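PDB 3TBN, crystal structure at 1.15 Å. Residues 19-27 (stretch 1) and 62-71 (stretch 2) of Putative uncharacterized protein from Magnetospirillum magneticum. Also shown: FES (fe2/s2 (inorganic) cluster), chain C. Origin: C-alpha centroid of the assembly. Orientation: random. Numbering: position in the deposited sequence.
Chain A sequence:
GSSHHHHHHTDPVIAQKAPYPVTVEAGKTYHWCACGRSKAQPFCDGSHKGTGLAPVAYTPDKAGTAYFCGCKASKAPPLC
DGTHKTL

Stretch 1, residues 19-27: PYPVTVEAG
Stretch 2 (62-71) KAGTAYFCGC

The most unusual feature of this contact is that an antiparallel strand pair runs straight into an iron-sulfur site: just beyond the last bridge, Cys69 SG and Cys71 SG each bind FE2 of the FES cluster at 2.4 Å, and between them Gly70 sits against the edge of the Tyr20 ring, its CA 3.6 Å from Tyr20 CE2. A CB on Gly70 would lie 2.9 Å from Tyr20 CE2, a clash, so the absent side chain lets the ring lie against the backbone. From the other stretch, Pro19 N approaches cluster atom S1 to 3.6 Å.

The pair illustrates how antiparallel register sorts side chains between two faces. Strands 20-24 and 64-68 run at 149° to each other, their axes approaching to 4.5 Å, with phi/psi in the extended beta region, Gly64 being almost fully extended at 167/-171. Tyr20 pairs with Phe68, Val22 with Ala66 and Val24 with Gly64 as hydrogen-bonded pairs, CA-CA 5.0, 5.4 and 5.7 Å. Pro21 with Tyr67 and Thr23 with Thr65 alternate as non-hydrogen-bonded pairs, both 4.3 Å between CA atoms. Proline, lacking an amide hydrogen, fits such a position without cost to the ladder.

Tyr20 N donates to Phe68 O at 2.8 Å, and Phe68 N returns to Tyr20 O at 3.0 Å. Val22 N to Ala66 O and Ala66 N to Val22 O are both 2.9 Å. Val24 N reaches Gly64 O at 2.8 Å, whereas the reciprocal Gly64 N to Val24 O bond is weak, at 3.4 Å. CA-H...O contacts supplement the ladder, as from Thr23 CA to Gly64 O at 3.4 Å.

Tyr20, Val22, Val24, Ala66 and Phe68 share one face. Phe68 (chi1 m, chi2 -76°) presents its ring edge to the valines: Val22 CG2, with chi1 t, lies 3.9 Å from Phe68 CD2, and Val24 CG1, with chi1 m, lies 4.0 Å from both Phe68 CE2 and Ala66 CB. These apolar contacts bury hydrocarbon surface. Tyr20 (chi1 m, chi2 -87°) has Gly70 CA at its ring edge.

Pro21, Thr23, Thr65 and Tyr67 occupy the other, exposed face. Tyr67 (chi1 m, chi2 79°) packs its CE2 3.8 Å from Pro21 CG, while Pro19 CB lies 4.0 Å from Tyr67 CB. The threonines are both m, and Thr23 OG1 lies 4.3 Å from Thr65 OG1, too far for direct bonding; one water bridges them, 2.8 Å from Thr23 OG1 and 2.5 Å from Thr65 OG1. Beyond the strands, Ala26 CB rests 3.6 Å from Lys62 CA, extending the contact past the ladder.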

# COMPACT_ATOMS: atom_id res chain seq x y z
N PRO A 19 -1.82 -4.63 -8.17
CA PRO A 19 -2.67 -4.51 -6.99
C PRO A 19 -2.90 -5.84 -6.28
O PRO A 19 -2.70 -6.92 -6.84
CB PRO A 19 -3.99 -3.98 -7.56
CG PRO A 19 -3.99 -4.43 -8.98
CD PRO A 19 -2.56 -4.38 -9.42
N TYR A 20 -3.33 -5.73 -5.03
CA TYR A 20 -3.78 -6.86 -4.22
C TYR A 20 -5.29 -6.76 -4.07
O TYR A 20 -5.79 -5.96 -3.28
CB TYR A 20 -3.15 -6.80 -2.84
CG TYR A 20 -1.68 -7.14 -2.77
CD1 TYR A 20 -1.27 -8.46 -2.64
CD2 TYR A 20 -0.71 -6.16 -2.81
CE1 TYR A 20 0.07 -8.79 -2.56
CE2 TYR A 20 0.64 -6.47 -2.73
CZ TYR A 20 1.02 -7.79 -2.60
OH TYR A 20 2.36 -8.10 -2.51
N PRO A 21 -6.04 -7.57 -4.83
CA PRO A 21 -7.50 -7.54 -4.69
C PRO A 21 -7.90 -8.21 -3.38
O PRO A 21 -7.39 -9.29 -3.06
CB PRO A 21 -7.99 -8.37 -5.88
CG PRO A 21 -6.80 -8.57 -6.77
CD PRO A 21 -5.60 -8.50 -5.88
N VAL A 22 -8.79 -7.57 -2.64
CA VAL A 22 -9.27 -8.14 -1.40
C VAL A 22 -10.76 -7.86 -1.28
O VAL A 22 -11.19 -6.73 -1.49
CB VAL A 22 -8.57 -7.53 -0.17
CG1 VAL A 22 -9.08 -8.19 1.10
CG2 VAL A 22 -7.05 -7.68 -0.28
N THR A 23 -11.54 -8.88 -0.97
CA THR A 23 -12.95 -8.70 -0.68
C THR A 23 -13.04 -8.06 0.70
O THR A 23 -12.51 -8.61 1.67
CB THR A 23 -13.70 -10.03 -0.71
OG1 THR A 23 -13.54 -10.63 -2.00
CG2 THR A 23 -15.18 -9.82 -0.42
N VAL A 24 -13.68 -6.90 0.78
CA VAL A 24 -13.78 -6.15 2.02
C VAL A 24 -15.21 -6.11 2.54
O VAL A 24 -16.18 -6.24 1.78
CB VAL A 24 -13.23 -4.71 1.88
CG1 VAL A 24 -11.72 -4.74 1.62
CG2 VAL A 24 -13.96 -3.94 0.78
N GLU A 25 -15.32 -5.93 3.85
CA GLU A 25 -16.60 -5.86 4.55
C GLU A 25 -16.95 -4.42 4.86
O GLU A 25 -16.12 -3.64 5.32
CB GLU A 25 -16.51 -6.65 5.86
CG GLU A 25 -16.13 -8.11 5.71
CD GLU A 25 -15.99 -8.80 7.05
OE1 GLU A 25 -14.85 -8.98 7.51
OE2 GLU A 25 -17.03 -9.14 7.66
N ALA A 26 -18.21 -4.06 4.62
CA ALA A 26 -18.68 -2.72 4.91
C ALA A 26 -18.44 -2.34 6.37
O ALA A 26 -18.76 -3.11 7.28
CB ALA A 26 -20.15 -2.59 4.56
N GLY A 27 -17.88 -1.16 6.58
CA GLY A 27 -17.73 -0.61 7.91
C GLY A 27 -16.54 -1.11 8.70
O GLY A 27 -16.31 -0.63 9.81
N LYS A 62 -19.32 0.08 1.63
CA LYS A 62 -20.05 -1.13 1.29
C LYS A 62 -19.13 -2.29 0.94
O LYS A 62 -17.94 -2.11 0.68
CB LYS A 62 -21.03 -0.85 0.14
CG LYS A 62 -20.42 -0.23 -1.10
CD LYS A 62 -21.50 0.16 -2.09
CE LYS A 62 -20.94 0.36 -3.49
NZ LYS A 62 -22.03 0.56 -4.49
N ALA A 63 -19.69 -3.49 0.95
CA ALA A 63 -18.95 -4.70 0.62
C ALA A 63 -18.59 -4.69 -0.85
O ALA A 63 -19.34 -4.18 -1.68
CB ALA A 63 -19.76 -5.93 0.96
N GLY A 64 -17.44 -5.27 -1.18
CA GLY A 64 -16.99 -5.34 -2.55
C GLY A 64 -15.54 -5.74 -2.61
O GLY A 64 -14.96 -6.14 -1.61
N THR A 65 -14.95 -5.65 -3.80
CA THR A 65 -13.53 -5.90 -3.96
C THR A 65 -12.78 -4.58 -3.98
O THR A 65 -13.10 -3.70 -4.77
CB THR A 65 -13.23 -6.67 -5.26
OG1 THR A 65 -13.94 -7.91 -5.26
CG2 THR A 65 -11.74 -6.94 -5.39
N ALA A 66 -11.79 -4.45 -3.10
CA ALA A 66 -10.87 -3.33 -3.13
C ALA A 66 -9.54 -3.80 -3.71
O ALA A 66 -8.99 -4.80 -3.29
CB ALA A 66 -10.66 -2.79 -1.72
N TYR A 67 -9.05 -3.06 -4.70
CA TYR A 67 -7.75 -3.33 -5.30
C TYR A 67 -6.73 -2.44 -4.61
O TYR A 67 -6.52 -1.29 -4.99
CB TYR A 67 -7.80 -3.08 -6.80
CG TYR A 67 -8.65 -4.09 -7.52
CD1 TYR A 67 -10.04 -3.99 -7.51
CD2 TYR A 67 -8.08 -5.17 -8.17
CE1 TYR A 67 -10.83 -4.93 -8.16
CE2 TYR A 67 -8.86 -6.12 -8.82
CZ TYR A 67 -10.23 -5.99 -8.81
OH TYR A 67 -11.00 -6.93 -9.45
N PHE A 68 -6.12 -2.97 -3.55
CA PHE A 68 -5.14 -2.23 -2.79
C PHE A 68 -3.83 -2.12 -3.56
O PHE A 68 -3.42 -3.04 -4.26
CB PHE A 68 -4.91 -2.90 -1.44
CG PHE A 68 -6.04 -2.75 -0.48
CD1 PHE A 68 -6.25 -1.56 0.19
CD2 PHE A 68 -6.90 -3.81 -0.23
CE1 PHE A 68 -7.30 -1.42 1.09
CE2 PHE A 68 -7.94 -3.68 0.67
CZ PHE A 68 -8.14 -2.49 1.33
N CYS A 69 -3.16 -0.99 -3.42
CA CYS A 69 -1.91 -0.76 -4.12
C CYS A 69 -0.79 -1.64 -3.56
O CYS A 69 -0.55 -1.68 -2.35
CB CYS A 69 -1.54 0.72 -4.02
SG CYS A 69 0.10 1.17 -4.65
N GLY A 70 -0.12 -2.37 -4.44
CA GLY A 70 1.02 -3.20 -4.08
C GLY A 70 2.37 -2.54 -4.32
O GLY A 70 3.36 -2.91 -3.69
N CYS A 71 2.42 -1.57 -5.24
CA CYS A 71 3.68 -0.93 -5.62
C CYS A 71 4.07 0.19 -4.65
O CYS A 71 5.23 0.60 -4.62
CB CYS A 71 3.61 -0.38 -7.05
SG CYS A 71 2.59 1.11 -7.27
FE1 FES C . -1.40 -0.12 -8.94
FE2 FES C . 0.28 0.65 -6.94
S1 FES C . -0.30 -1.43 -7.50
S2 FES C . -0.86 1.95 -8.33
O HOH W 1 -15.27 -9.48 -3.87